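Local atomic coordinates of GH127 beta-L-arabinofuranoside (Geobacillus stearothermophilus, PDB entry 4QK0), a protein that probably hydrolyses beta-L-arabinofuranosidic linkages as a family GH127 glycoside hydrolase, releasing L-arabinose from its substrates. Residues E50-F58 with F69-V79; S370-Y381 with V403-P414. All coordinates share one frame; numbering follows the deposited sequence.

Contact 1: E50-F58 with F69-V79; sequences EPSHAIENF and FYGMVFQDSDV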
loop_
_atom_site.group_PDB
_atom_site.type_symbol
_atom_site.label_atom_id
_atom_site.label_comp_id
_atom_site.label_asym_id
_atom_site.label_seq_id
_atom_site.Cartn_x
_atom_site.Cartn_y
_atom_site.Cartn_z
ATOM N N GLU A 50 -10.223 -15.381 -23.258
ATOM C CA GLU A 50 -9.532 -16.515 -22.673
ATOM C C GLU A 50 -10.586 -17.644 -22.659
ATOM O O GLU A 50 -11.713 -17.444 -22.156
ATOM C CB GLU A 50 -9.010 -16.169 -21.257
ATOM C CG GLU A 50 -7.741 -15.263 -21.086
ATOM C CD GLU A 50 -6.902 -14.986 -22.347
ATOM O OE1 GLU A 50 -6.759 -13.796 -22.792
ATOM O OE2 GLU A 50 -6.338 -15.972 -22.871
ATOM N N PRO A 51 -10.262 -18.808 -23.260
ATOM C CA PRO A 51 -11.290 -19.839 -23.275
ATOM C C PRO A 51 -11.711 -20.251 -21.843
ATOM O O PRO A 51 -10.947 -20.076 -20.876
ATOM C CB PRO A 51 -10.627 -21.002 -24.012
ATOM C CG PRO A 51 -9.498 -20.389 -24.746
ATOM C CD PRO A 51 -9.014 -19.279 -23.864
ATOM N N SER A 52 -12.960 -20.689 -21.690
ATOM C CA SER A 52 -13.415 -21.132 -20.372
ATOM C C SER A 52 -13.500 -22.650 -20.331
ATOM O O SER A 52 -13.144 -23.220 -19.345
ATOM C CB SER A 52 -14.734 -20.441 -19.968
ATOM O OG SER A 52 -15.845 -21.254 -20.193
ATOM N N HIS A 53 -14.024 -23.291 -21.374
ATOM C CA HIS A 53 -14.263 -24.736 -21.372
ATOM C C HIS A 53 -15.260 -25.199 -20.280
ATOM O O HIS A 53 -15.288 -26.381 -19.917
ATOM C CB HIS A 53 -12.933 -25.522 -21.214
ATOM C CG HIS A 53 -12.210 -25.777 -22.501
ATOM N ND1 HIS A 53 -12.260 -26.990 -23.149
ATOM C CD2 HIS A 53 -11.408 -24.985 -23.248
ATOM C CE1 HIS A 53 -11.543 -26.929 -24.256
ATOM N NE2 HIS A 53 -11.007 -25.725 -24.334
ATOM N N ALA A 54 -16.063 -24.316 -19.748
ATOM C CA ALA A 54 -16.832 -24.699 -18.558
ATOM C C ALA A 54 -17.878 -25.769 -18.916
ATOM O O ALA A 54 -18.099 -26.709 -18.147
ATOM C CB ALA A 54 -17.491 -23.486 -17.897
ATOM N N ILE A 55 -18.518 -25.595 -20.061
ATOM C CA ILE A 55 -19.545 -26.537 -20.528
ATOM C C ILE A 55 -18.846 -27.788 -21.083
ATOM O O ILE A 55 -19.246 -28.923 -20.803
ATOM C CB ILE A 55 -20.430 -25.908 -21.595
ATOM C CG1 ILE A 55 -21.190 -24.693 -21.059
ATOM C CG2 ILE A 55 -21.408 -26.924 -22.188
ATOM C CD1 ILE A 55 -22.204 -25.011 -19.991
ATOM N N GLU A 56 -17.781 -27.552 -21.836
ATOM C CA GLU A 56 -17.013 -28.606 -22.432
ATOM C C GLU A 56 -16.557 -29.607 -21.383
ATOM O O GLU A 56 -16.596 -30.825 -21.592
ATOM C CB GLU A 56 -15.831 -28.003 -23.237
ATOM C CG GLU A 56 -15.075 -28.978 -24.119
ATOM C CD GLU A 56 -15.968 -29.721 -25.102
ATOM O OE1 GLU A 56 -17.132 -29.288 -25.358
ATOM O OE2 GLU A 56 -15.498 -30.765 -25.610
ATOM N N ASN A 57 -16.077 -29.121 -20.249
ATOM C CA ASN A 57 -15.641 -30.027 -19.184
ATOM C C ASN A 57 -16.788 -31.027 -18.806
ATOM O O ASN A 57 -16.512 -32.133 -18.461
ATOM C CB ASN A 57 -15.208 -29.261 -17.938
ATOM C CG ASN A 57 -13.855 -28.542 -18.095
ATOM O OD1 ASN A 57 -13.009 -28.917 -18.894
ATOM N ND2 ASN A 57 -13.650 -27.532 -17.260
ATOM N N PHE A 58 -18.039 -30.587 -18.792
ATOM C CA PHE A 58 -19.160 -31.487 -18.443
ATOM C C PHE A 58 -19.452 -32.457 -19.572
ATOM O O PHE A 58 -19.755 -33.621 -19.332
ATOM C CB PHE A 58 -20.437 -30.724 -18.132
ATOM C CG PHE A 58 -20.427 -30.061 -16.796
ATOM C CD1 PHE A 58 -20.600 -30.799 -15.634
ATOM C CD2 PHE A 58 -20.236 -28.691 -16.699
ATOM C CE1 PHE A 58 -20.567 -30.190 -14.392
ATOM C CE2 PHE A 58 -20.222 -28.077 -15.471
ATOM C CZ PHE A 58 -20.363 -28.816 -14.316
ATOM N N PHE A 69 -9.181 -31.673 -19.287
ATOM C CA PHE A 69 -9.806 -30.671 -18.436
ATOM C C PHE A 69 -9.100 -29.315 -18.684
ATOM O O PHE A 69 -7.922 -29.281 -18.932
ATOM C CB PHE A 69 -9.662 -31.064 -16.961
ATOM C CG PHE A 69 -10.203 -30.036 -16.032
ATOM C CD1 PHE A 69 -9.394 -28.994 -15.563
ATOM C CD2 PHE A 69 -11.533 -30.093 -15.645
ATOM C CE1 PHE A 69 -9.939 -28.006 -14.731
ATOM C CE2 PHE A 69 -12.067 -29.136 -14.802
ATOM C CZ PHE A 69 -11.279 -28.090 -14.340
ATOM N N TYR A 70 -9.850 -28.230 -18.650
ATOM C CA TYR A 70 -9.268 -26.921 -18.736
ATOM C C TYR A 70 -9.920 -25.971 -17.744
ATOM O O TYR A 70 -11.138 -25.969 -17.579
ATOM C CB TYR A 70 -9.429 -26.362 -20.152
ATOM C CG TYR A 70 -8.768 -25.023 -20.357
ATOM C CD1 TYR A 70 -9.413 -23.828 -19.986
ATOM C CD2 TYR A 70 -7.494 -24.927 -20.940
ATOM C CE1 TYR A 70 -8.805 -22.586 -20.167
ATOM C CE2 TYR A 70 -6.885 -23.684 -21.131
ATOM C CZ TYR A 70 -7.547 -22.522 -20.739
ATOM O OH TYR A 70 -6.969 -21.291 -20.937
ATOM N N GLY A 71 -9.103 -25.093 -17.154
ATOM C CA GLY A 71 -9.605 -23.966 -16.361
ATOM C C GLY A 71 -9.282 -24.115 -14.889
ATOM O O GLY A 71 -8.402 -24.906 -14.504
HETATM N N MSE A 72 -9.988 -23.354 -14.065
HETATM C CA MSE A 72 -9.755 -23.360 -12.627
HETATM C C MSE A 72 -10.480 -24.547 -11.991
HETATM O O MSE A 72 -11.415 -25.130 -12.549
HETATM C CB MSE A 72 -10.298 -22.062 -12.023
HETATM C CG MSE A 72 -9.573 -20.791 -12.518
HETATM SE SE MSE A 72 -7.596 -20.908 -12.308
HETATM C CE MSE A 72 -7.381 -19.980 -10.568
ATOM N N VAL A 73 -10.026 -24.920 -10.808
ATOM C CA VAL A 73 -10.561 -26.066 -10.111
ATOM C C VAL A 73 -12.062 -25.885 -9.762
ATOM O O VAL A 73 -12.807 -26.852 -9.697
ATOM C CB VAL A 73 -9.613 -26.420 -8.937
ATOM C CG1 VAL A 73 -9.820 -25.511 -7.737
ATOM C CG2 VAL A 73 -9.798 -27.873 -8.591
ATOM N N PHE A 74 -12.485 -24.626 -9.655
ATOM C CA PHE A 74 -13.870 -24.228 -9.358
ATOM C C PHE A 74 -14.658 -23.737 -10.580
ATOM O O PHE A 74 -15.662 -23.030 -10.463
ATOM C CB PHE A 74 -13.857 -23.105 -8.307
ATOM C CG PHE A 74 -12.927 -21.955 -8.648
ATOM C CD1 PHE A 74 -13.251 -21.032 -9.634
ATOM C CD2 PHE A 74 -11.693 -21.833 -7.993
ATOM C CE1 PHE A 74 -12.380 -20.000 -9.970
ATOM C CE2 PHE A 74 -10.825 -20.801 -8.305
ATOM C CZ PHE A 74 -11.166 -19.877 -9.286
ATOM N N GLN A 75 -14.195 -24.102 -11.751
ATOM C CA GLN A 75 -14.880 -23.775 -12.999
ATOM C C GLN A 75 -16.382 -24.217 -13.036
ATOM O O GLN A 75 -17.220 -23.522 -13.589
ATOM C CB GLN A 75 -14.095 -24.462 -14.144
ATOM C CG GLN A 75 -14.240 -23.813 -15.520
ATOM C CD GLN A 75 -13.290 -22.643 -15.755
ATOM O OE1 GLN A 75 -12.504 -22.241 -14.876
ATOM N NE2 GLN A 75 -13.350 -22.097 -16.953
ATOM N N ASP A 76 -16.693 -25.390 -12.466
ATOM C CA ASP A 76 -18.068 -25.896 -12.422
ATOM C C ASP A 76 -19.011 -24.879 -11.809
ATOM O O ASP A 76 -20.171 -24.793 -12.197
ATOM C CB ASP A 76 -18.129 -27.214 -11.627
ATOM C CG ASP A 76 -17.432 -28.403 -12.343
ATOM O OD1 ASP A 76 -17.022 -28.275 -13.556
ATOM O OD2 ASP A 76 -17.251 -29.473 -11.680
ATOM N N SER A 77 -18.541 -24.091 -10.834
ATOM C CA SER A 77 -19.433 -23.121 -10.176
ATOM C C SER A 77 -19.874 -21.983 -11.081
ATOM O O SER A 77 -20.893 -21.307 -10.815
ATOM C CB SER A 77 -18.742 -22.482 -8.973
ATOM O OG SER A 77 -17.643 -21.696 -9.431
ATOM N N ASP A 78 -19.105 -21.701 -12.111
ATOM C CA ASP A 78 -19.527 -20.663 -13.084
ATOM C C ASP A 78 -20.819 -21.075 -13.814
ATOM O O ASP A 78 -21.691 -20.263 -14.053
ATOM C CB ASP A 78 -18.426 -20.419 -14.114
ATOM C CG ASP A 78 -17.291 -19.592 -13.545
ATOM O OD1 ASP A 78 -17.563 -18.733 -12.667
ATOM O OD2 ASP A 78 -16.148 -19.742 -14.037
ATOM N N VAL A 79 -20.911 -22.344 -14.156
ATOM C CA VAL A 79 -22.100 -22.837 -14.808
ATOM C C VAL A 79 -23.271 -22.719 -13.844
ATOM O O VAL A 79 -24.374 -22.322 -14.229
ATOM C CB VAL A 79 -21.909 -24.287 -15.245
ATOM C CG1 VAL A 79 -23.174 -24.819 -15.879
ATOM C CG2 VAL A 79 -20.784 -24.371 -16.243
HETATM O O HOH W 1 -16.470 -26.745 -15.743
#

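Contact 2: S370-Y381 with V403-P414; sequences SGMDLDGKKFFY and VRQKWFSCACCP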
loop_
_atom_site.group_PDB
_atom_site.type_symbol
_atom_site.label_atom_id
_atom_site.label_comp_id
_atom_site.label_asym_id
_atom_site.label_seq_id
_atom_site.Cartn_x
_atom_site.Cartn_y
_atom_site.Cartn_z
ATOM N N SER A 370 -21.678 -0.741 -8.300
ATOM C CA SER A 370 -20.436 -0.082 -8.718
ATOM C C SER A 370 -19.557 -1.018 -9.511
ATOM O O SER A 370 -18.747 -0.572 -10.313
ATOM C CB SER A 370 -19.653 0.427 -7.518
ATOM O OG SER A 370 -19.204 -0.635 -6.684
ATOM N N GLY A 371 -19.760 -2.315 -9.318
ATOM C CA GLY A 371 -19.051 -3.347 -10.014
ATOM C C GLY A 371 -19.327 -3.547 -11.511
ATOM O O GLY A 371 -18.720 -4.419 -12.141
HETATM N N MSE A 372 -20.262 -2.785 -12.059
HETATM C CA MSE A 372 -20.561 -2.879 -13.470
HETATM C C MSE A 372 -20.731 -1.515 -14.061
HETATM O O MSE A 372 -21.128 -0.565 -13.393
HETATM C CB MSE A 372 -21.781 -3.780 -13.816
HETATM C CG MSE A 372 -23.092 -3.292 -13.192
HETATM SE SE MSE A 372 -24.682 -4.258 -13.933
HETATM C CE MSE A 372 -23.759 -5.749 -14.793
ATOM N N ASP A 373 -20.410 -1.443 -15.358
ATOM C CA ASP A 373 -20.768 -0.278 -16.186
ATOM C C ASP A 373 -22.276 -0.256 -16.292
ATOM O O ASP A 373 -22.937 -1.329 -16.236
ATOM C CB ASP A 373 -20.194 -0.397 -17.647
ATOM C CG ASP A 373 -18.709 0.073 -17.798
ATOM O OD1 ASP A 373 -18.096 0.697 -16.885
ATOM O OD2 ASP A 373 -18.150 -0.167 -18.915
ATOM N N LEU A 374 -22.807 0.929 -16.522
ATOM C CA LEU A 374 -24.229 1.105 -16.552
ATOM C C LEU A 374 -24.897 0.199 -17.591
ATOM O O LEU A 374 -26.020 -0.205 -17.372
ATOM C CB LEU A 374 -24.571 2.537 -16.810
ATOM C CG LEU A 374 -24.203 3.486 -15.674
ATOM C CD1 LEU A 374 -24.228 4.908 -16.199
ATOM C CD2 LEU A 374 -25.148 3.348 -14.463
ATOM N N ASP A 375 -24.201 -0.111 -18.696
ATOM C CA ASP A 375 -24.741 -0.961 -19.790
ATOM C C ASP A 375 -24.402 -2.424 -19.639
ATOM O O ASP A 375 -24.637 -3.227 -20.556
ATOM C CB ASP A 375 -24.285 -0.448 -21.202
ATOM C CG ASP A 375 -22.765 -0.553 -21.435
ATOM O OD1 ASP A 375 -22.031 -1.169 -20.630
ATOM O OD2 ASP A 375 -22.274 -0.001 -22.453
ATOM N N GLY A 376 -23.766 -2.775 -18.523
ATOM C CA GLY A 376 -23.461 -4.154 -18.239
ATOM C C GLY A 376 -22.395 -4.849 -19.053
ATOM O O GLY A 376 -22.232 -6.085 -18.951
ATOM N N LYS A 377 -21.599 -4.109 -19.825
ATOM C CA LYS A 377 -20.608 -4.772 -20.674
ATOM C C LYS A 377 -19.264 -5.016 -20.039
ATOM O O LYS A 377 -18.542 -5.900 -20.493
ATOM C CB LYS A 377 -20.395 -3.974 -21.964
ATOM C CG LYS A 377 -21.532 -4.124 -22.923
ATOM C CD LYS A 377 -21.383 -3.189 -24.092
ATOM C CE LYS A 377 -22.588 -3.385 -24.998
ATOM N NZ LYS A 377 -22.729 -2.259 -25.956
ATOM N N LYS A 378 -18.920 -4.208 -19.029
ATOM C CA LYS A 378 -17.677 -4.343 -18.322
ATOM C C LYS A 378 -17.865 -4.282 -16.796
ATOM O O LYS A 378 -18.842 -3.715 -16.303
ATOM C CB LYS A 378 -16.701 -3.262 -18.802
ATOM C CG LYS A 378 -16.455 -3.404 -20.299
ATOM C CD LYS A 378 -15.234 -2.689 -20.829
ATOM C CE LYS A 378 -15.550 -1.233 -21.136
ATOM N NZ LYS A 378 -14.667 -0.747 -22.231
ATOM N N PHE A 379 -16.880 -4.832 -16.084
ATOM C CA PHE A 379 -16.945 -5.031 -14.647
ATOM C C PHE A 379 -15.657 -4.656 -13.911
ATOM O O PHE A 379 -14.556 -4.661 -14.488
ATOM C CB PHE A 379 -17.264 -6.476 -14.362
ATOM C CG PHE A 379 -18.503 -6.962 -15.043
ATOM C CD1 PHE A 379 -18.443 -7.473 -16.374
ATOM C CD2 PHE A 379 -19.734 -6.864 -14.440
ATOM C CE1 PHE A 379 -19.591 -7.913 -17.040
ATOM C CE2 PHE A 379 -20.875 -7.336 -15.106
ATOM C CZ PHE A 379 -20.801 -7.860 -16.387
ATOM N N PHE A 380 -15.831 -4.324 -12.627
ATOM C CA PHE A 380 -14.752 -4.285 -11.667
ATOM C C PHE A 380 -14.789 -5.528 -10.776
ATOM O O PHE A 380 -15.861 -6.009 -10.365
ATOM C CB PHE A 380 -14.916 -3.099 -10.715
ATOM C CG PHE A 380 -14.432 -1.805 -11.220
ATOM C CD1 PHE A 380 -13.276 -1.704 -11.929
ATOM C CD2 PHE A 380 -15.161 -0.685 -10.992
ATOM C CE1 PHE A 380 -12.870 -0.473 -12.408
ATOM C CE2 PHE A 380 -14.759 0.557 -11.454
ATOM C CZ PHE A 380 -13.599 0.661 -12.160
ATOM N N TYR A 381 -13.607 -6.033 -10.462
ATOM C CA TYR A 381 -13.426 -6.997 -9.401
ATOM C C TYR A 381 -13.297 -6.182 -8.102
ATOM O O TYR A 381 -14.035 -6.382 -7.174
ATOM C CB TYR A 381 -12.214 -7.825 -9.732
ATOM C CG TYR A 381 -12.162 -9.181 -9.098
ATOM C CD1 TYR A 381 -11.624 -9.331 -7.832
ATOM C CD2 TYR A 381 -12.591 -10.317 -9.774
ATOM C CE1 TYR A 381 -11.539 -10.564 -7.213
ATOM C CE2 TYR A 381 -12.493 -11.568 -9.169
ATOM C CZ TYR A 381 -11.973 -11.682 -7.872
ATOM O OH TYR A 381 -11.853 -12.883 -7.189
ATOM N N VAL A 403 -10.184 1.372 -14.966
ATOM C CA VAL A 403 -11.403 1.229 -15.732
ATOM C C VAL A 403 -11.925 -0.198 -15.686
ATOM O O VAL A 403 -11.169 -1.131 -15.382
ATOM C CB VAL A 403 -11.192 1.625 -17.220
ATOM C CG1 VAL A 403 -10.745 3.065 -17.275
ATOM C CG2 VAL A 403 -10.197 0.708 -17.946
ATOM N N ARG A 404 -13.216 -0.363 -15.978
ATOM C CA ARG A 404 -13.841 -1.663 -15.883
ATOM C C ARG A 404 -13.420 -2.453 -17.095
ATOM O O ARG A 404 -12.964 -1.875 -18.054
ATOM C CB ARG A 404 -15.373 -1.520 -15.789
ATOM C CG ARG A 404 -15.890 -0.784 -14.535
ATOM C CD ARG A 404 -17.401 -0.999 -14.294
ATOM N NE ARG A 404 -17.872 -0.264 -13.128
ATOM C CZ ARG A 404 -18.176 1.011 -13.127
ATOM N NH1 ARG A 404 -18.107 1.718 -14.232
ATOM N NH2 ARG A 404 -18.470 1.621 -11.997
ATOM N N GLN A 405 -13.536 -3.766 -17.039
ATOM C CA GLN A 405 -13.123 -4.588 -18.149
ATOM C C GLN A 405 -13.922 -5.886 -18.185
ATOM O O GLN A 405 -14.802 -6.120 -17.340
ATOM C CB GLN A 405 -11.645 -4.914 -17.996
ATOM C CG GLN A 405 -11.315 -5.586 -16.687
ATOM C CD GLN A 405 -9.819 -5.806 -16.456
ATOM O OE1 GLN A 405 -9.014 -4.859 -16.425
ATOM N NE2 GLN A 405 -9.446 -7.065 -16.236
ATOM N N LYS A 406 -13.640 -6.746 -19.154
ATOM C CA LYS A 406 -14.064 -8.156 -19.028
ATOM C C LYS A 406 -13.021 -8.985 -18.284
ATOM O O LYS A 406 -11.816 -8.662 -18.277
ATOM C CB LYS A 406 -14.369 -8.776 -20.372
ATOM C CG LYS A 406 -15.651 -8.246 -20.957
ATOM C CD LYS A 406 -15.420 -6.991 -21.797
ATOM C CE LYS A 406 -15.573 -7.298 -23.299
ATOM N NZ LYS A 406 -14.970 -6.296 -24.227
ATOM N N TRP A 407 -13.502 -10.057 -17.654
ATOM C CA TRP A 407 -12.665 -10.972 -16.855
ATOM C C TRP A 407 -12.785 -12.414 -17.353
ATOM O O TRP A 407 -13.703 -12.773 -18.125
ATOM C CB TRP A 407 -13.035 -10.886 -15.367
ATOM C CG TRP A 407 -12.908 -9.487 -14.829
ATOM C CD1 TRP A 407 -13.830 -8.481 -14.923
ATOM C CD2 TRP A 407 -11.768 -8.928 -14.171
ATOM N NE1 TRP A 407 -13.334 -7.328 -14.360
ATOM C CE2 TRP A 407 -12.075 -7.570 -13.886
ATOM C CE3 TRP A 407 -10.519 -9.441 -13.783
ATOM C CZ2 TRP A 407 -11.182 -6.715 -13.222
ATOM C CZ3 TRP A 407 -9.619 -8.592 -13.123
ATOM C CH2 TRP A 407 -9.962 -7.239 -12.850
ATOM N N PHE A 408 -11.841 -13.225 -16.891
ATOM C CA PHE A 408 -11.651 -14.598 -17.354
ATOM C C PHE A 408 -10.960 -15.333 -16.216
ATOM O O PHE A 408 -10.094 -14.777 -15.537
ATOM C CB PHE A 408 -10.824 -14.700 -18.659
ATOM C CG PHE A 408 -10.970 -13.509 -19.580
ATOM C CD1 PHE A 408 -12.022 -13.451 -20.517
ATOM C CD2 PHE A 408 -10.064 -12.443 -19.525
ATOM C CE1 PHE A 408 -12.163 -12.359 -21.371
ATOM C CE2 PHE A 408 -10.208 -11.353 -20.380
ATOM C CZ PHE A 408 -11.252 -11.307 -21.302
ATOM N N SER A 409 -11.365 -16.575 -15.992
ATOM C CA SER A 409 -10.748 -17.439 -14.974
ATOM C C SER A 409 -11.461 -17.253 -13.623
ATOM O O SER A 409 -12.153 -18.166 -13.140
ATOM C CB SER A 409 -9.230 -17.185 -14.865
ATOM O OG SER A 409 -8.542 -18.395 -14.654
ATOM N N CYS A 410 -11.291 -16.070 -13.032
ATOM C CA CYS A 410 -12.164 -15.607 -11.972
ATOM C C CYS A 410 -13.007 -14.467 -12.561
ATOM O O CYS A 410 -12.853 -13.271 -12.225
ATOM C CB CYS A 410 -11.383 -15.198 -10.724
ATOM S SG CYS A 410 -12.185 -15.831 -9.223
ATOM N N ALA A 411 -13.880 -14.881 -13.482
ATOM C CA ALA A 411 -14.937 -14.039 -14.031
ATOM C C ALA A 411 -16.202 -14.290 -13.222
ATOM O O ALA A 411 -17.186 -14.816 -13.732
ATOM C CB ALA A 411 -15.171 -14.344 -15.509
ATOM N N CYS A 412 -16.155 -13.900 -11.954
ATOM C CA CYS A 412 -17.286 -14.026 -11.053
ATOM C C CYS A 412 -18.060 -12.711 -10.944
ATOM O O CYS A 412 -19.271 -12.712 -10.791
ATOM C CB CYS A 412 -16.816 -14.491 -9.669
ATOM S SG CYS A 412 -15.601 -13.412 -8.872
ATOM N N CYS A 413 -17.370 -11.587 -11.032
ATOM C CA CYS A 413 -18.042 -10.300 -10.984
ATOM C C CYS A 413 -19.363 -10.336 -11.782
ATOM O O CYS A 413 -20.389 -9.879 -11.269
ATOM C CB CYS A 413 -17.127 -9.212 -11.516
ATOM S SG CYS A 413 -15.440 -9.811 -11.738
ATOM N N PRO A 414 -19.348 -10.896 -13.030
ATOM C CA PRO A 414 -20.587 -10.919 -13.839
ATOM C C PRO A 414 -21.722 -11.907 -13.411
ATOM O O PRO A 414 -22.791 -11.428 -13.030
ATOM C CB PRO A 414 -20.086 -11.190 -15.275
ATOM C CG PRO A 414 -18.600 -11.102 -15.232
ATOM C CD PRO A 414 -18.195 -11.378 -13.819
HETATM O O HOH W 2 -15.425 1.592 -17.100
#

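Contact 1: E50-F58 with F69-V79
Asn57 and Tyr70 are joined by a pair of hydrogen bonds at the foot of two helices, 54-61 and 76-92, of the catalytic domain, which belongs to the six-hairpin class of alpha/alpha barrels. The Asn57 amide grips both polar groups of the Tyr70 backbone: OD1 accepts from Tyr70 N at 3.2 Å, and ND2 donates almost straight to Tyr70 O at 3.0 Å. The amide plane is turned only 11° from that of the Phe69 ring, with ND2 closest to CE2. Tyr70 then runs back along 51-53. Its CB sits over a face of the His53 imidazole, 4.0 Å from the ring centroid, as a CH-pi contact. With CG anti to the backbone N (chi1 -176°), the ring heads on toward the loop: CG meets His53 CD2, CD1 nears Ser52 O, CE1 comes 3.4 Å from Pro51 O, and OH ends 4.1 Å from Pro51 CD. Gln75 ties the turn ahead of helix 76-92 together, OE1 accepting from Met72 N while NE2 makes a weak, bent bond to Ser52 O. Deeper in, Val79 CG2 rests 3.8 Å from Ala54 CB and also touches the edge of the Phe58 ring and Ile55 CD1. Asp76 OD1 accepts from Thr121 OG1 and, at 2.7 Å, from a water that also donates to Ala54 O and accepts from Asn57 ND2.

Contact 2: S370-Y381 with V403-P414
Arg404 reaches across to Ser370 and Asp373 and ends in a fully engaged guanidinium. Side-on, NH2 (2.8 Å) and NE (3.0 Å) both donate to Ser370 O, which lies near the guanidinium plane. NH1 makes a 2.8 Å salt bridge with Asp373 OD1, using that oxygen's anti lone pair; the carboxylate stands 79° to the guanidinium, and a water links the same OD1 to Arg404 N. One guanidinium face is met by the Met372 carbonyl, the other by the Phe380 ring. CG sits over the centre of that ring, 3.4 Å from its centroid, and the extended chain from CG to NE carries the guanidinium on to Ser370 and Asp373. An alanine in place of Arg404 is likely to leave Ser370 O without both donors, Asp373 without its charge mate and the Phe380 face without its aliphatic cover. Next along the backbone, Phe379 and Gln405 form a single antiparallel, hydrogen-bonded bridge, with Phe379 N 2.7 Å from Gln405 O. Phe379 O accepts from Gln405 N on one face of its carbonyl plane and from Trp407 NE1, at 2.9 Å, on the opposite face, which fixes the indole; Tyr381 CB packs over that indole. Beyond Trp407 the chain passes through the cysteine-rich segment 410-413, which in characterised GH127 relatives contributes to a zinc site. Here residues 408-414 are poorly ordered. Tyr381 lies against them, with CE2 3.6 Å from Cys412 SG; the disulfide between Cys412 and Cys335 known for this protein is absent. Pro414, on helix 413-422, sets CB 3.6 Å from Phe379 CZ, over the ring face. From outside the two segments, Trp633 makes a cation-pi contact with Arg404 and accepts from NH2 through its O.

After strand 15-18 comes helix 22-42, which borders both contacts: Leu42 and Trp39 touch Ala54 and Ile55, while Val34 and Gln38 touch Met372 and Pro414. Contact 1 then closes the short connection 59-68, joining the starts of helices 54-61 and 76-92. Nearly 300 residues on, contact 2 closes the longer connection 382-402, tying the chain after helix 354-365 to the start of helix 413-422. The two are in series and neither nest nor cross. They meet through the poorly ordered part of 403-414: Met72 CG lies 3.4 Å from Ser409 OG, and Glu50 packs on Phe408. Asn635, from the C-terminal domain, hydrogen-bonds Leu374 N of contact 2.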